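PDB 3FTB: histidinol-phosphate aminotransferase from Clostridium acetobutylicum, which probably transfers amino groups with the help of pyridoxal 5'-phosphate. Local coordinates for residues E99-I104 / V145-I150; E184-F189 / P295-V300. All coordinates share one frame; numbering follows the deposited sequence.

Interaction 1: residues E99-I104 / V145-I150; sequences EKILII and VDSVII
Leu102 and Val148 sit side by side on two neighbouring parallel strands, with their side chains pointing the same way. The backbone ladder beside them has two straight rungs. Leu102 N gives a hydrogen bond of 2.8 Å to Ser147 O, with an angle of 171° at the hydrogen. Ile149 N gives one of 3.2 Å to Leu102 O. The strand 147-150 thus bonds to Leu102 from both sides of Val148, as in a regular parallel pair.

Ile101 can be followed outward on the other face, which it shares with Ser147 and Ile149. Its CB lies 3.6 Å from Ser147 OG. CG1 is anti to the backbone N (chi1 -157°) and comes closer to the same hydroxyl oxygen, at 3.2 Å. CD1 at the tip is still against Ser147 OG and also meets Ile149 CG2, both at 3.5 Å. One isoleucine branch therefore spans a serine and the next residue on that face.

At the start of the strands the pairing is less regular. Asp146 N bonds to Lys100 O at 3.1 Å, and the donor stands above the carbonyl plane. Ser147 N and Ser147 OG add weak bonds to the same oxygen. Val145 turns its CG1 against the backbone around Leu102 N, and its CG2 meets Leu102 CB. At the far end, Ile104 CD1 touches Val148 CG1 at 4.0 Å.

The two strands are inner members of the mixed seven-stranded sheet of the large domain, typical of fold-type I PLP enzymes. Strand 121-126 pairs with the other edge of 100-105. Helix 135-141 covers the face of Leu102 and Ile104 through Ile138. Helix 110-117 covers the opposite face, where Tyr111 touches Ile103 and Ile149.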
loop_
_atom_site.group_PDB
_atom_site.type_symbol
_atom_site.label_atom_id
_atom_site.label_comp_id
_atom_site.label_asym_id
_atom_site.label_seq_id
_atom_site.Cartn_x
_atom_site.Cartn_y
_atom_site.Cartn_z
ATOM N N GLU A 99 6.698 -20.041 11.822
ATOM C CA GLU A 99 5.629 -20.930 12.274
ATOM C C GLU A 99 5.465 -20.927 13.806
ATOM O O GLU A 99 4.620 -21.640 14.351
ATOM C CB GLU A 99 5.809 -22.359 11.708
ATOM C CG GLU A 99 7.162 -23.028 12.026
ATOM C CD GLU A 99 7.325 -24.421 11.399
ATOM O OE1 GLU A 99 8.354 -25.100 11.660
ATOM O OE2 GLU A 99 6.422 -24.831 10.637
ATOM N N LYS A 100 6.261 -20.105 14.489
ATOM C CA LYS A 100 6.160 -19.949 15.938
ATOM C C LYS A 100 6.964 -18.753 16.446
ATOM O O LYS A 100 8.133 -18.585 16.098
ATOM C CB LYS A 100 6.623 -21.213 16.640
ATOM C CG LYS A 100 6.331 -21.239 18.119
ATOM C CD LYS A 100 6.685 -22.606 18.656
ATOM C CE LYS A 100 6.208 -22.806 20.067
ATOM N NZ LYS A 100 6.538 -24.192 20.497
ATOM N N ILE A 101 6.339 -17.926 17.280
ATOM C CA ILE A 101 7.001 -16.723 17.767
ATOM C C ILE A 101 6.821 -16.522 19.275
ATOM O O ILE A 101 5.790 -16.863 19.844
ATOM C CB ILE A 101 6.491 -15.467 17.022
ATOM C CG1 ILE A 101 7.520 -14.337 17.102
ATOM C CG2 ILE A 101 5.154 -15.032 17.595
ATOM C CD1 ILE A 101 7.288 -13.179 16.100
ATOM N N LEU A 102 7.846 -15.976 19.916
ATOM C CA LEU A 102 7.738 -15.494 21.289
ATOM C C LEU A 102 7.341 -14.019 21.258
ATOM O O LEU A 102 8.090 -13.185 20.741
ATOM C CB LEU A 102 9.084 -15.639 22.010
ATOM C CG LEU A 102 9.189 -15.240 23.482
ATOM C CD1 LEU A 102 8.637 -16.346 24.315
ATOM C CD2 LEU A 102 10.653 -14.994 23.826
ATOM N N ILE A 103 6.167 -13.699 21.796
ATOM C CA ILE A 103 5.746 -12.309 21.883
ATOM C C ILE A 103 5.909 -11.824 23.313
ATOM O O ILE A 103 5.353 -12.405 24.243
ATOM C CB ILE A 103 4.293 -12.090 21.403
ATOM C CG1 ILE A 103 4.050 -12.808 20.077
ATOM C CG2 ILE A 103 4.019 -10.599 21.240
ATOM C CD1 ILE A 103 2.654 -12.636 19.525
ATOM N N ILE A 104 6.728 -10.789 23.484
ATOM C CA ILE A 104 6.897 -10.161 24.778
ATOM C C ILE A 104 5.683 -9.279 24.991
ATOM O O ILE A 104 5.318 -8.485 24.117
ATOM C CB ILE A 104 8.184 -9.317 24.859
ATOM C CG1 ILE A 104 9.386 -10.216 25.146
ATOM C CG2 ILE A 104 8.065 -8.282 25.978
ATOM C CD1 ILE A 104 9.435 -11.468 24.310
ATOM N N VAL A 145 10.981 -21.557 20.039
ATOM C CA VAL A 145 10.377 -20.761 18.975
ATOM C C VAL A 145 11.318 -20.583 17.786
ATOM O O VAL A 145 12.493 -20.945 17.843
ATOM C CB VAL A 145 9.981 -19.365 19.500
ATOM C CG1 VAL A 145 8.782 -19.459 20.439
ATOM C CG2 VAL A 145 11.157 -18.735 20.225
ATOM N N ASP A 146 10.781 -20.024 16.707
ATOM C CA ASP A 146 11.557 -19.741 15.505
ATOM C C ASP A 146 11.974 -18.280 15.490
ATOM O O ASP A 146 12.898 -17.893 14.763
ATOM C CB ASP A 146 10.716 -20.035 14.266
ATOM C CG ASP A 146 10.007 -21.366 14.355
ATOM O OD1 ASP A 146 10.685 -22.391 14.587
ATOM O OD2 ASP A 146 8.768 -21.382 14.204
ATOM N N SER A 147 11.287 -17.476 16.300
ATOM C CA SER A 147 11.492 -16.033 16.306
ATOM C C SER A 147 10.977 -15.329 17.575
ATOM O O SER A 147 10.212 -15.895 18.355
ATOM C CB SER A 147 10.832 -15.418 15.068
ATOM O OG SER A 147 9.451 -15.738 15.032
ATOM N N VAL A 148 11.415 -14.083 17.756
ATOM C CA VAL A 148 10.961 -13.222 18.838
ATOM C C VAL A 148 10.601 -11.884 18.210
ATOM O O VAL A 148 11.235 -11.468 17.247
ATOM C CB VAL A 148 12.074 -12.975 19.890
ATOM C CG1 VAL A 148 11.581 -12.031 21.008
ATOM C CG2 VAL A 148 12.576 -14.291 20.484
ATOM N N ILE A 149 9.568 -11.230 18.730
ATOM C CA ILE A 149 9.279 -9.834 18.389
ATOM C C ILE A 149 9.104 -9.028 19.681
ATOM O O ILE A 149 8.361 -9.408 20.587
ATOM C CB ILE A 149 8.046 -9.669 17.446
ATOM C CG1 ILE A 149 7.833 -8.191 17.087
ATOM C CG2 ILE A 149 6.778 -10.273 18.066
ATOM C CD1 ILE A 149 7.018 -7.967 15.827
ATOM N N ILE A 150 9.818 -7.915 19.760
ATOM C CA ILE A 150 9.910 -7.146 20.986
ATOM C C ILE A 150 9.996 -5.659 20.625
ATOM O O ILE A 150 10.696 -5.286 19.707
ATOM C CB ILE A 150 11.136 -7.607 21.810
ATOM C CG1 ILE A 150 11.171 -6.944 23.184
ATOM C CG2 ILE A 150 12.432 -7.335 21.057
ATOM C CD1 ILE A 150 12.298 -7.452 24.054
#

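Interaction 2: residues E184-F189 / P295-V300; sequences EAFIEF and PHANFV
Phe186 and Phe189 both hold CG anti to the carbonyl carbon, and this carries both rings toward residues 297-299. Asn298 and Phe299 both hold CG between the backbone N and the carbonyl carbon. In Phe299 (chi1 52°) this brings the ring back to Phe186.

The two rings form an edge-to-face pair. The edge of Phe299 points at the face of Phe186, with centroids 4.8 Å apart and planes at 69°. Phe299 CE2 stands over the centre of the Phe186 ring.

Asn298 meets Phe189 differently. Its amide lies nearly parallel to the ring, with the planes 6° apart. Asn298 OD1 sits over the centre of the Phe189 ring, 3.6 Å above its plane, and Asn298 CG is 3.7 Å from Phe189 CZ. Asn298 CB makes a CH-pi contact with the same face. Asn298 OD1 also lies 3.5 Å from Phe186 CD1. The methyl of Ala297 rests against both CB atoms, 3.9 Å from Phe186 CB and from Phe189 CB.

Asn298 ND2 is hydrogen-bonded to Asn34 O. Ala297 O accepts a bond from Arg276. Phe189 also pairs edge-to-face with Phe216.

This is packing between the loop after strand 179-183 of the seven-stranded sheet and the start of strand 299-304 of the five-stranded sheet. The contact is largely aromatic and apolar, with one amide buried in it. Asn298 OD1 and Asn298 N are buried with no partner in the model; stacking and the ND2 bond to Asn34 O probably hold the amide flat on the ring.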
loop_
_atom_site.group_PDB
_atom_site.type_symbol
_atom_site.label_atom_id
_atom_site.label_comp_id
_atom_site.label_asym_id
_atom_site.label_seq_id
_atom_site.Cartn_x
_atom_site.Cartn_y
_atom_site.Cartn_z
ATOM N N GLU A 184 10.927 -0.639 16.235
ATOM C CA GLU A 184 11.520 0.598 16.734
ATOM C C GLU A 184 10.840 1.847 16.187
ATOM O O GLU A 184 11.490 2.857 15.936
ATOM C CB GLU A 184 13.015 0.633 16.406
ATOM C CG GLU A 184 13.861 -0.271 17.308
ATOM C CD GLU A 184 15.337 -0.062 17.096
ATOM O OE1 GLU A 184 15.749 0.879 16.356
ATOM O OE2 GLU A 184 16.090 -0.853 17.681
ATOM N N ALA A 185 9.523 1.777 16.025
ATOM C CA ALA A 185 8.772 2.849 15.385
ATOM C C ALA A 185 8.780 4.116 16.223
ATOM O O ALA A 185 8.523 5.209 15.713
ATOM C CB ALA A 185 7.345 2.404 15.119
ATOM N N PHE A 186 9.081 3.956 17.511
ATOM C CA PHE A 186 9.078 5.064 18.454
ATOM C C PHE A 186 10.498 5.480 18.808
ATOM O O PHE A 186 10.704 6.571 19.345
ATOM C CB PHE A 186 8.343 4.685 19.744
ATOM C CG PHE A 186 6.842 4.673 19.621
ATOM C CD1 PHE A 186 6.138 5.848 19.406
ATOM C CD2 PHE A 186 6.132 3.484 19.753
ATOM C CE1 PHE A 186 4.750 5.844 19.313
ATOM C CE2 PHE A 186 4.745 3.468 19.664
ATOM C CZ PHE A 186 4.052 4.655 19.445
ATOM N N ILE A 187 11.463 4.613 18.503
ATOM C CA ILE A 187 12.842 4.793 18.943
ATOM C C ILE A 187 13.353 6.210 18.692
ATOM O O ILE A 187 14.374 6.616 19.243
ATOM C CB ILE A 187 13.795 3.815 18.239
ATOM C CG1 ILE A 187 15.058 3.576 19.074
ATOM C CG2 ILE A 187 14.175 4.365 16.883
ATOM C CD1 ILE A 187 14.868 2.657 20.274
ATOM N N GLU A 188 12.636 6.962 17.869
ATOM C CA GLU A 188 13.059 8.300 17.488
ATOM C C GLU A 188 13.068 9.229 18.688
ATOM O O GLU A 188 13.900 10.144 18.797
ATOM C CB GLU A 188 12.079 8.852 16.473
ATOM C CG GLU A 188 11.364 7.805 15.668
ATOM C CD GLU A 188 12.175 7.376 14.489
ATOM O OE1 GLU A 188 11.750 6.412 13.842
ATOM O OE2 GLU A 188 13.224 7.999 14.219
ATOM N N PHE A 189 12.134 8.966 19.595
ATOM C CA PHE A 189 11.786 9.897 20.651
ATOM C C PHE A 189 12.774 9.843 21.810
ATOM O O PHE A 189 12.601 10.544 22.803
ATOM C CB PHE A 189 10.363 9.623 21.150
ATOM C CG PHE A 189 9.279 9.939 20.144
ATOM C CD1 PHE A 189 8.734 11.220 20.066
ATOM C CD2 PHE A 189 8.772 8.947 19.312
ATOM C CE1 PHE A 189 7.727 11.503 19.148
ATOM C CE2 PHE A 189 7.764 9.231 18.395
ATOM C CZ PHE A 189 7.240 10.508 18.325
ATOM N N PRO A 295 8.701 6.396 30.865
ATOM C CA PRO A 295 8.610 6.293 29.407
ATOM C C PRO A 295 9.912 6.679 28.738
ATOM O O PRO A 295 10.743 7.356 29.342
ATOM C CB PRO A 295 7.560 7.356 29.048
ATOM C CG PRO A 295 7.288 8.144 30.319
ATOM C CD PRO A 295 8.297 7.732 31.332
ATOM N N HIS A 296 10.083 6.271 27.489
ATOM C CA HIS A 296 11.249 6.695 26.730
ATOM C C HIS A 296 10.873 7.190 25.352
ATOM O O HIS A 296 11.737 7.464 24.529
ATOM C CB HIS A 296 12.308 5.594 26.700
ATOM C CG HIS A 296 13.011 5.436 28.009
ATOM N ND1 HIS A 296 12.487 4.696 29.049
ATOM C CD2 HIS A 296 14.170 5.964 28.467
ATOM C CE1 HIS A 296 13.304 4.760 30.086
ATOM N NE2 HIS A 296 14.334 5.519 29.758
ATOM N N ALA A 297 9.566 7.304 25.120
ATOM C CA ALA A 297 9.029 7.881 23.893
ATOM C C ALA A 297 7.995 8.949 24.233
ATOM O O ALA A 297 8.125 9.646 25.240
ATOM C CB ALA A 297 8.412 6.789 23.006
ATOM N N ASN A 298 6.952 9.064 23.417
ATOM C CA ASN A 298 5.924 10.089 23.644
ATOM C C ASN A 298 4.602 9.572 24.247
ATOM O O ASN A 298 3.508 10.008 23.859
ATOM C CB ASN A 298 5.667 10.888 22.360
ATOM C CG ASN A 298 5.098 10.028 21.252
ATOM O OD1 ASN A 298 5.437 8.854 21.144
ATOM N ND2 ASN A 298 4.209 10.600 20.440
ATOM N N PHE A 299 4.714 8.670 25.224
ATOM C CA PHE A 299 3.561 8.183 25.972
ATOM C C PHE A 299 3.987 7.637 27.335
ATOM O O PHE A 299 5.156 7.316 27.547
ATOM C CB PHE A 299 2.809 7.116 25.177
ATOM C CG PHE A 299 3.690 6.008 24.684
ATOM C CD1 PHE A 299 4.011 4.941 25.507
ATOM C CD2 PHE A 299 4.208 6.037 23.397
ATOM C CE1 PHE A 299 4.834 3.919 25.058
ATOM C CE2 PHE A 299 5.026 5.029 22.947
ATOM C CZ PHE A 299 5.338 3.963 23.776
ATOM N N VAL A 300 3.023 7.528 28.246
ATOM C CA VAL A 300 3.283 7.138 29.630
ATOM C C VAL A 300 2.197 6.174 30.154
ATOM O O VAL A 300 1.003 6.429 29.973
ATOM C CB VAL A 300 3.344 8.401 30.528
ATOM C CG1 VAL A 300 2.016 9.166 30.465
ATOM C CG2 VAL A 300 3.711 8.042 31.957
#

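Interaction 1 comes first along the chain and closes before interaction 2 opens. Their centres are 22 Å apart, and their nearest atoms are about 6 Å apart without touching. Interaction 1 lies within the seven-stranded mixed sheet. Interaction 2 brings a loop leaving that sheet against the start of a strand of the five-stranded sheet: the loop 184-189 follows strand 179-183, which lies beside strand 147-151. The first contact therefore builds one sheet, and the second packs a loop from it against the other near the centre of the chain. A phosphate ion, probably from the crystallisation liquor, lies about 6 Å from the Phe186 side chain and may mark a pocket there.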